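Long-range contact in intradiol ring-cleavage dioxygenase (Streptomyces sp. SirexAA-E, PDB 4ILV), which probably cleaves the aromatic ring of catechol-type compounds between their two hydroxyl-bearing carbons, using a bound ferric ion and molecular oxygen: residues A[60-71]-A[111-121]. Residues are numbered along the deposited sequence; the frame is centred on the assembly and turned at random.
Sequences TPGVPLTVSGYV and DGSFTLRTIVP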
loop_
_atom_site.group_PDB
_atom_site.type_symbol
_atom_site.label_atom_id
_atom_site.label_comp_id
_atom_site.label_asym_id
_atom_site.label_seq_id
_atom_site.Cartn_x
_atom_site.Cartn_y
_atom_site.Cartn_z
ATOM N N THR A 60 -11.498 0.158 15.361
ATOM C CA THR A 60 -11.421 1.029 14.198
ATOM C C THR A 60 -12.612 0.745 13.287
ATOM O O THR A 60 -12.828 -0.403 12.897
ATOM C CB THR A 60 -10.131 0.759 13.397
ATOM O OG1 THR A 60 -8.989 0.954 14.242
ATOM C CG2 THR A 60 -10.050 1.673 12.175
ATOM N N PRO A 61 -13.384 1.779 12.930
ATOM C CA PRO A 61 -14.506 1.593 11.997
ATOM C C PRO A 61 -14.018 1.299 10.568
ATOM O O PRO A 61 -12.986 1.831 10.146
ATOM C CB PRO A 61 -15.229 2.936 12.040
ATOM C CG PRO A 61 -14.172 3.912 12.464
ATOM C CD PRO A 61 -13.286 3.163 13.418
ATOM N N GLY A 62 -14.746 0.446 9.848
ATOM C CA GLY A 62 -14.420 0.160 8.465
ATOM C C GLY A 62 -14.363 -1.323 8.194
ATOM O O GLY A 62 -14.463 -2.135 9.111
ATOM N N VAL A 63 -14.213 -1.673 6.922
ATOM C CA VAL A 63 -14.108 -3.059 6.508
ATOM C C VAL A 63 -12.664 -3.541 6.668
ATOM O O VAL A 63 -11.754 -3.002 6.030
ATOM C CB VAL A 63 -14.558 -3.222 5.042
ATOM C CG1 VAL A 63 -14.392 -4.664 4.598
ATOM C CG2 VAL A 63 -16.036 -2.751 4.876
ATOM N N PRO A 64 -12.443 -4.541 7.545
ATOM C CA PRO A 64 -11.080 -5.040 7.773
ATOM C C PRO A 64 -10.418 -5.439 6.461
ATOM O O PRO A 64 -11.065 -6.043 5.601
ATOM C CB PRO A 64 -11.295 -6.285 8.645
ATOM C CG PRO A 64 -12.586 -6.008 9.368
ATOM C CD PRO A 64 -13.436 -5.220 8.397
ATOM N N LEU A 65 -9.146 -5.101 6.327
ATOM C CA LEU A 65 -8.369 -5.426 5.155
ATOM C C LEU A 65 -6.959 -5.740 5.616
ATOM O O LEU A 65 -6.338 -4.927 6.301
ATOM C CB LEU A 65 -8.325 -4.235 4.189
ATOM C CG LEU A 65 -7.359 -4.373 2.994
ATOM C CD1 LEU A 65 -7.850 -5.502 2.091
ATOM C CD2 LEU A 65 -7.255 -3.054 2.220
ATOM N N THR A 66 -6.466 -6.929 5.279
ATOM C CA THR A 66 -5.032 -7.211 5.402
ATOM C C THR A 66 -4.454 -7.342 3.994
ATOM O O THR A 66 -4.992 -8.066 3.157
ATOM C CB THR A 66 -4.743 -8.489 6.199
ATOM O OG1 THR A 66 -5.102 -8.291 7.568
ATOM C CG2 THR A 66 -3.245 -8.837 6.135
ATOM N N VAL A 67 -3.395 -6.592 3.725
ATOM C CA VAL A 67 -2.686 -6.674 2.458
ATOM C C VAL A 67 -1.320 -7.329 2.720
ATOM O O VAL A 67 -0.591 -6.927 3.636
ATOM C CB VAL A 67 -2.492 -5.276 1.832
ATOM C CG1 VAL A 67 -1.754 -5.365 0.483
ATOM C CG2 VAL A 67 -3.851 -4.562 1.684
ATOM N N SER A 68 -0.967 -8.330 1.917
ATOM C CA SER A 68 0.332 -8.987 2.089
ATOM C C SER A 68 0.966 -9.399 0.752
ATOM O O SER A 68 0.301 -9.431 -0.279
ATOM C CB SER A 68 0.198 -10.202 3.004
ATOM O OG SER A 68 -0.566 -11.217 2.371
ATOM N N GLY A 69 2.265 -9.692 0.780
ATOM C CA GLY A 69 2.974 -10.103 -0.419
ATOM C C GLY A 69 4.474 -10.110 -0.193
ATOM O O GLY A 69 4.938 -10.218 0.941
ATOM N N TYR A 70 5.235 -9.963 -1.270
ATOM C CA TYR A 70 6.688 -9.979 -1.192
ATOM C C TYR A 70 7.278 -8.831 -1.992
ATOM O O TYR A 70 6.614 -8.255 -2.857
ATOM C CB TYR A 70 7.238 -11.305 -1.743
ATOM C CG TYR A 70 6.708 -12.535 -1.042
ATOM C CD1 TYR A 70 7.422 -13.133 -0.013
ATOM C CD2 TYR A 70 5.501 -13.110 -1.425
ATOM C CE1 TYR A 70 6.938 -14.265 0.633
ATOM C CE2 TYR A 70 5.011 -14.250 -0.789
ATOM C CZ TYR A 70 5.730 -14.817 0.236
ATOM O OH TYR A 70 5.242 -15.936 0.872
ATOM N N VAL A 71 8.532 -8.499 -1.700
ATOM C CA VAL A 71 9.272 -7.566 -2.525
ATOM C C VAL A 71 10.371 -8.349 -3.254
ATOM O O VAL A 71 11.226 -8.950 -2.612
ATOM C CB VAL A 71 9.908 -6.438 -1.680
ATOM C CG1 VAL A 71 10.732 -5.507 -2.567
ATOM C CG2 VAL A 71 8.821 -5.647 -0.902
ATOM N N ASP A 111 12.542 -13.347 4.445
ATOM C CA ASP A 111 11.827 -13.960 3.341
ATOM C C ASP A 111 11.333 -12.927 2.321
ATOM O O ASP A 111 10.738 -13.282 1.311
ATOM C CB ASP A 111 10.674 -14.826 3.863
ATOM C CG ASP A 111 9.606 -14.023 4.591
ATOM O OD1 ASP A 111 9.801 -12.808 4.828
ATOM O OD2 ASP A 111 8.559 -14.619 4.932
ATOM N N GLY A 112 11.579 -11.648 2.590
ATOM C CA GLY A 112 11.158 -10.592 1.681
ATOM C C GLY A 112 9.675 -10.256 1.751
ATOM O O GLY A 112 9.141 -9.544 0.894
ATOM N N SER A 113 8.999 -10.752 2.781
ATOM C CA SER A 113 7.552 -10.568 2.876
ATOM C C SER A 113 7.168 -9.279 3.576
ATOM O O SER A 113 7.967 -8.725 4.320
ATOM C CB SER A 113 6.902 -11.733 3.625
ATOM O OG SER A 113 7.326 -11.745 4.973
ATOM N N PHE A 114 5.942 -8.816 3.336
ATOM C CA PHE A 114 5.348 -7.740 4.148
ATOM C C PHE A 114 3.893 -8.068 4.471
ATOM O O PHE A 114 3.281 -8.899 3.790
ATOM C CB PHE A 114 5.388 -6.403 3.410
ATOM C CG PHE A 114 4.429 -6.333 2.250
ATOM C CD1 PHE A 114 3.172 -5.749 2.398
ATOM C CD2 PHE A 114 4.786 -6.846 1.009
ATOM C CE1 PHE A 114 2.276 -5.700 1.336
ATOM C CE2 PHE A 114 3.897 -6.795 -0.071
ATOM C CZ PHE A 114 2.643 -6.212 0.093
ATOM N N THR A 115 3.360 -7.408 5.502
ATOM C CA THR A 115 1.947 -7.486 5.841
ATOM C C THR A 115 1.458 -6.145 6.349
ATOM O O THR A 115 2.154 -5.475 7.111
ATOM C CB THR A 115 1.668 -8.504 6.950
ATOM O OG1 THR A 115 2.495 -9.654 6.768
ATOM C CG2 THR A 115 0.222 -8.918 6.903
ATOM N N LEU A 116 0.252 -5.772 5.941
ATOM C CA LEU A 116 -0.352 -4.518 6.392
ATOM C C LEU A 116 -1.769 -4.788 6.838
ATOM O O LEU A 116 -2.605 -5.186 6.029
ATOM C CB LEU A 116 -0.388 -3.499 5.267
ATOM C CG LEU A 116 -1.015 -2.153 5.671
ATOM C CD1 LEU A 116 -0.091 -1.398 6.593
ATOM C CD2 LEU A 116 -1.307 -1.337 4.441
ATOM N N ARG A 117 -2.038 -4.603 8.127
ATOM C CA ARG A 117 -3.402 -4.753 8.623
ATOM C C ARG A 117 -4.059 -3.384 8.700
ATOM O O ARG A 117 -3.563 -2.496 9.398
ATOM C CB ARG A 117 -3.426 -5.405 9.997
ATOM C CG ARG A 117 -4.851 -5.662 10.475
ATOM C CD ARG A 117 -4.894 -6.020 11.948
ATOM N NE ARG A 117 -6.263 -6.036 12.464
ATOM C CZ ARG A 117 -6.562 -6.005 13.760
ATOM N NH1 ARG A 117 -5.586 -5.951 14.659
ATOM N NH2 ARG A 117 -7.832 -6.019 14.157
ATOM N N THR A 118 -5.179 -3.213 8.006
ATOM C CA THR A 118 -5.764 -1.877 7.883
ATOM C C THR A 118 -7.273 -2.003 7.676
ATOM O O THR A 118 -7.846 -3.035 8.006
ATOM C CB THR A 118 -5.051 -1.088 6.732
ATOM O OG1 THR A 118 -5.511 0.265 6.689
ATOM C CG2 THR A 118 -5.257 -1.764 5.358
ATOM N N ILE A 119 -7.934 -0.957 7.184
ATOM C CA ILE A 119 -9.321 -1.115 6.723
ATOM C C ILE A 119 -9.390 -0.638 5.283
ATOM O O ILE A 119 -8.477 0.032 4.813
ATOM C CB ILE A 119 -10.394 -0.384 7.630
ATOM C CG1 ILE A 119 -9.953 1.026 8.010
ATOM C CG2 ILE A 119 -10.608 -1.162 8.927
ATOM C CD1 ILE A 119 -10.079 2.066 6.905
ATOM N N VAL A 120 -10.459 -0.981 4.583
ATOM C CA VAL A 120 -10.582 -0.572 3.192
ATOM C C VAL A 120 -10.699 0.945 3.180
ATOM O O VAL A 120 -11.581 1.491 3.836
ATOM C CB VAL A 120 -11.824 -1.219 2.554
ATOM C CG1 VAL A 120 -12.023 -0.733 1.131
ATOM C CG2 VAL A 120 -11.698 -2.760 2.585
ATOM N N PRO A 121 -9.785 1.641 2.474
ATOM C CA PRO A 121 -9.897 3.107 2.480
ATOM C C PRO A 121 -11.180 3.586 1.802
ATOM O O PRO A 121 -11.653 2.975 0.841
ATOM C CB PRO A 121 -8.674 3.570 1.691
ATOM C CG PRO A 121 -8.299 2.362 0.808
ATOM C CD PRO A 121 -8.669 1.156 1.643
HETATM O O HOH W 1 -13.809 0.517 5.124
#
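Leu65, Val67 and Gly69 each exchange a pair of backbone hydrogen bonds with Thr118, Leu116 and Phe114, making strands 64-71 and 113-119 antiparallel neighbours in the mixed sheet of the β-sandwich seen in intradiol dioxygenases. Their N-H and C=O groups, largely buried, are thereby satisfied; the bond from Thr118 N to Leu65 O is short, 2.7 Å. Thr66 and Ser68, at the non-hydrogen-bonded pairs, turn their backbone polar groups to strand 175-183.

On the inner face Leu65, Val67, Phe114 and Leu116 supply apolar bulk. Thr118 suits this face because its hydroxyl bonds Gln88, while its methyl CG2 lies alongside Leu65 CD2. Phe114 CG sits between its own N and carbonyl carbon (chi1 71°), which folds the ring across to strand 64-71, one face over Gly69 N, which lies 3.4 Å from the ring plane, toward its rim. Glycine suits the place under the ring, where a CB would come tight against Phe114 CE2. An alanine in place of Phe114 would probably leave a gap over Gly69 and deprive Phe182 of its edge-to-face partner.

At one end Val71 N bonds Gly112 O, and Asp111 forms an Asx turn, its OD1 accepting from both Ser113 N and Ser113 OG (2.7 Å) on the same face of the carboxylate. At the other end, where the side chain of Pro121 comes within about 8 Å of the ferric ion, Val120 N donates to Val63 O at 2.8 Å. A water accepts from Val63 N while donating to Val120 O (2.8 Å).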